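Long-range contact in type III restriction-modification enzyme EcoP15I Mod subunit (PDB 4ZCF), which methylates the second adenine of the DNA site 5'-CAGCAG-3' at N6 using S-adenosyl-L-methionine, and joins the Res subunit for DNA restriction: residues N59-R67 and E156-T164. Sequence-based numbering, arbitrary orientation.
Sequences NWLGKSYAR and EAKRILEFT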
loop_
_atom_site.group_PDB
_atom_site.type_symbol
_atom_site.label_atom_id
_atom_site.label_comp_id
_atom_site.label_asym_id
_atom_site.label_seq_id
_atom_site.Cartn_x
_atom_site.Cartn_y
_atom_site.Cartn_z
ATOM N N ASN A 59 -15.451 -7.794 -6.535
ATOM C CA ASN A 59 -16.696 -7.098 -6.840
ATOM C C ASN A 59 -17.699 -7.530 -5.818
ATOM O O ASN A 59 -17.703 -8.697 -5.390
ATOM C CB ASN A 59 -17.245 -7.461 -8.236
ATOM C CG ASN A 59 -16.247 -7.516 -9.373
ATOM O OD1 ASN A 59 -15.703 -6.493 -9.809
ATOM N ND2 ASN A 59 -16.054 -8.713 -9.928
ATOM N N TRP A 60 -18.535 -6.574 -5.414
ATOM C CA TRP A 60 -19.621 -6.771 -4.484
ATOM C C TRP A 60 -20.710 -5.734 -4.793
ATOM O O TRP A 60 -20.388 -4.647 -5.296
ATOM C CB TRP A 60 -19.102 -6.725 -3.011
ATOM C CG TRP A 60 -18.849 -5.358 -2.457
ATOM C CD1 TRP A 60 -19.734 -4.578 -1.785
ATOM C CD2 TRP A 60 -17.635 -4.597 -2.553
ATOM N NE1 TRP A 60 -19.149 -3.379 -1.443
ATOM C CE2 TRP A 60 -17.876 -3.347 -1.937
ATOM C CE3 TRP A 60 -16.365 -4.843 -3.111
ATOM C CZ2 TRP A 60 -16.905 -2.346 -1.865
ATOM C CZ3 TRP A 60 -15.388 -3.862 -2.999
ATOM C CH2 TRP A 60 -15.656 -2.639 -2.367
ATOM N N LEU A 61 -21.993 -6.084 -4.535
ATOM C CA LEU A 61 -23.164 -5.193 -4.691
ATOM C C LEU A 61 -23.044 -4.158 -3.567
ATOM O O LEU A 61 -23.016 -4.538 -2.385
ATOM C CB LEU A 61 -24.480 -6.005 -4.550
ATOM C CG LEU A 61 -25.828 -5.231 -4.492
ATOM C CD1 LEU A 61 -26.241 -4.712 -5.873
ATOM C CD2 LEU A 61 -26.946 -6.094 -3.872
ATOM N N GLY A 62 -22.891 -2.885 -3.945
ATOM C CA GLY A 62 -22.663 -1.806 -2.986
ATOM C C GLY A 62 -21.326 -1.112 -3.178
ATOM O O GLY A 62 -21.051 -0.107 -2.516
ATOM N N LYS A 63 -20.490 -1.623 -4.116
ATOM C CA LYS A 63 -19.210 -1.028 -4.479
ATOM C C LYS A 63 -19.438 0.370 -5.040
ATOM O O LYS A 63 -18.695 1.288 -4.683
ATOM C CB LYS A 63 -18.459 -1.912 -5.494
ATOM C CG LYS A 63 -17.004 -1.508 -5.685
ATOM C CD LYS A 63 -16.167 -2.570 -6.395
ATOM C CE LYS A 63 -14.755 -2.054 -6.623
ATOM N NZ LYS A 63 -13.801 -3.134 -6.991
ATOM N N SER A 64 -20.469 0.531 -5.918
ATOM C CA SER A 64 -20.842 1.824 -6.519
ATOM C C SER A 64 -21.383 2.778 -5.467
ATOM O O SER A 64 -21.137 3.982 -5.569
ATOM C CB SER A 64 -21.834 1.650 -7.674
ATOM O OG SER A 64 -22.895 0.749 -7.393
ATOM N N TYR A 65 -22.099 2.231 -4.451
ATOM C CA TYR A 65 -22.648 2.929 -3.286
ATOM C C TYR A 65 -21.514 3.396 -2.356
ATOM O O TYR A 65 -21.581 4.518 -1.845
ATOM C CB TYR A 65 -23.640 2.021 -2.516
ATOM C CG TYR A 65 -24.351 2.700 -1.359
ATOM C CD1 TYR A 65 -25.459 3.513 -1.576
ATOM C CD2 TYR A 65 -23.944 2.492 -0.044
ATOM C CE1 TYR A 65 -26.118 4.138 -0.517
ATOM C CE2 TYR A 65 -24.612 3.088 1.025
ATOM C CZ TYR A 65 -25.693 3.920 0.784
ATOM O OH TYR A 65 -26.362 4.515 1.828
ATOM N N ALA A 66 -20.499 2.533 -2.112
ATOM C CA ALA A 66 -19.322 2.863 -1.285
ATOM C C ALA A 66 -18.490 3.967 -1.950
ATOM O O ALA A 66 -18.011 4.858 -1.259
ATOM C CB ALA A 66 -18.472 1.628 -1.045
ATOM N N ARG A 67 -18.368 3.938 -3.288
ATOM C CA ARG A 67 -17.661 4.967 -4.072
ATOM C C ARG A 67 -18.351 6.363 -3.959
ATOM O O ARG A 67 -17.675 7.388 -3.843
ATOM C CB ARG A 67 -17.500 4.531 -5.541
ATOM C CG ARG A 67 -16.351 3.540 -5.753
ATOM C CD ARG A 67 -16.017 3.297 -7.219
ATOM N NE ARG A 67 -16.868 2.270 -7.831
ATOM C CZ ARG A 67 -17.893 2.517 -8.647
ATOM N NH1 ARG A 67 -18.208 3.767 -8.974
ATOM N NH2 ARG A 67 -18.607 1.516 -9.145
ATOM N N GLU A 156 -30.196 -2.085 -9.834
ATOM C CA GLU A 156 -29.044 -2.138 -8.940
ATOM C C GLU A 156 -29.267 -1.224 -7.727
ATOM O O GLU A 156 -29.008 -1.640 -6.598
ATOM C CB GLU A 156 -27.741 -1.815 -9.679
ATOM C CG GLU A 156 -26.519 -2.366 -8.960
ATOM C CD GLU A 156 -25.184 -2.149 -9.639
ATOM O OE1 GLU A 156 -24.995 -2.678 -10.760
ATOM O OE2 GLU A 156 -24.323 -1.453 -9.053
ATOM N N ALA A 157 -29.817 -0.014 -7.959
ATOM C CA ALA A 157 -30.160 0.953 -6.909
ATOM C C ALA A 157 -31.264 0.423 -5.965
ATOM O O ALA A 157 -31.302 0.811 -4.791
ATOM C CB ALA A 157 -30.585 2.266 -7.535
ATOM N N LYS A 158 -32.144 -0.473 -6.486
ATOM C CA LYS A 158 -33.203 -1.167 -5.746
ATOM C C LYS A 158 -32.562 -2.281 -4.901
ATOM O O LYS A 158 -32.933 -2.473 -3.742
ATOM C CB LYS A 158 -34.204 -1.818 -6.720
ATOM C CG LYS A 158 -35.326 -0.922 -7.229
ATOM C CD LYS A 158 -36.109 -1.631 -8.349
ATOM C CE LYS A 158 -37.385 -0.927 -8.745
ATOM N NZ LYS A 158 -37.133 0.385 -9.395
ATOM N N ARG A 159 -31.608 -3.023 -5.508
ATOM C CA ARG A 159 -30.882 -4.144 -4.910
ATOM C C ARG A 159 -29.946 -3.714 -3.797
ATOM O O ARG A 159 -29.808 -4.447 -2.810
ATOM C CB ARG A 159 -30.150 -4.973 -5.978
ATOM C CG ARG A 159 -31.084 -5.910 -6.748
ATOM C CD ARG A 159 -30.365 -6.777 -7.763
ATOM N NE ARG A 159 -31.287 -7.361 -8.742
ATOM C CZ ARG A 159 -31.948 -8.510 -8.582
ATOM N NH1 ARG A 159 -31.802 -9.220 -7.467
ATOM N NH2 ARG A 159 -32.762 -8.953 -9.532
ATOM N N ILE A 160 -29.314 -2.533 -3.944
ATOM C CA ILE A 160 -28.418 -1.995 -2.927
ATOM C C ILE A 160 -29.282 -1.609 -1.733
ATOM O O ILE A 160 -29.166 -2.247 -0.688
ATOM C CB ILE A 160 -27.522 -0.815 -3.430
ATOM C CG1 ILE A 160 -26.483 -1.286 -4.466
ATOM C CG2 ILE A 160 -26.838 -0.083 -2.249
ATOM C CD1 ILE A 160 -25.915 -0.160 -5.384
ATOM N N LEU A 161 -30.204 -0.623 -1.915
ATOM C CA LEU A 161 -31.102 -0.134 -0.864
ATOM C C LEU A 161 -31.846 -1.217 -0.102
ATOM O O LEU A 161 -32.091 -1.046 1.090
ATOM C CB LEU A 161 -32.040 0.972 -1.353
ATOM C CG LEU A 161 -31.373 2.279 -1.776
ATOM C CD1 LEU A 161 -32.370 3.202 -2.383
ATOM C CD2 LEU A 161 -30.651 2.963 -0.621
ATOM N N GLU A 162 -32.112 -2.367 -0.755
ATOM C CA GLU A 162 -32.715 -3.533 -0.109
ATOM C C GLU A 162 -31.826 -4.031 1.062
ATOM O O GLU A 162 -32.366 -4.566 2.030
ATOM C CB GLU A 162 -32.927 -4.648 -1.120
ATOM N N PHE A 163 -30.481 -3.818 0.988
ATOM C CA PHE A 163 -29.525 -4.224 2.029
ATOM C C PHE A 163 -29.046 -3.073 2.929
ATOM O O PHE A 163 -28.796 -3.310 4.112
ATOM C CB PHE A 163 -28.334 -5.054 1.458
ATOM C CG PHE A 163 -27.037 -4.312 1.174
ATOM C CD1 PHE A 163 -26.160 -3.984 2.205
ATOM C CD2 PHE A 163 -26.670 -3.988 -0.127
ATOM C CE1 PHE A 163 -24.983 -3.285 1.944
ATOM C CE2 PHE A 163 -25.483 -3.304 -0.387
ATOM C CZ PHE A 163 -24.642 -2.969 0.650
ATOM N N THR A 164 -28.846 -1.861 2.371
ATOM C CA THR A 164 -28.361 -0.724 3.164
ATOM C C THR A 164 -29.388 -0.221 4.193
ATOM O O THR A 164 -28.996 0.259 5.264
ATOM C CB THR A 164 -27.784 0.391 2.283
ATOM O OG1 THR A 164 -28.776 0.860 1.375
ATOM C CG2 THR A 164 -26.552 -0.039 1.530
HETATM O O HOH W 1 -22.400 -1.743 -6.854
#
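Gly62 and Ile160 bring the two backbones nearest, their CA atoms 5.8 Å apart, where a type II beta turn from Trp60 to Lys63, linking strand 57-60 to helix 63-71, packs on helix 154-164. The axes of 63-67 and 156-164 cross at -78° with a closest approach of 10.7 Å; the turn and the N-terminal end of helix 63-71 make the contact. Gly62, the N-cap, has a positive phi (118°) at which a CB would jam against the preceding carbonyl; it would probably also crowd the Phe163 ring, whose edge lies against Gly62 CA.

Leu61 is the main apolar anchor. With CG anti to the backbone N (chi1 172°), its fork reaches the helix surface: CD1 lies 3.7 Å from Ile160 CG1 and also meets Glu156 CG and Arg159 CB, while CD2 rests 3.5 Å from Arg159 O. An alanine here would remove CG and both methyls and would probably open a gap against Ile160 CG1 and the Arg159 carbonyl. Branched Ile160 divides its methyls: CD1 approaches Ser64 OG, and CG2 packs on Tyr65 CB and CG. The hydroxyl of Tyr65 is hydrogen-bonded to Asp137, and Thr164 presents its CG2 methyl over one face of the ring in a CH-pi contact, 4.1 Å from the centroid.

On the strand side, Asn59 and Trp60 pair antiparallel with the second Mod subunit, placing this packing beside the dimer interface. The extended Glu156 side chain runs past Leu61 to a bridging water, which donates to Glu156 OE2, accepts from Gly62 N and lies 2.6 Å from Ser64 OG, a short hydroxyl that reaches it from the first helical turn.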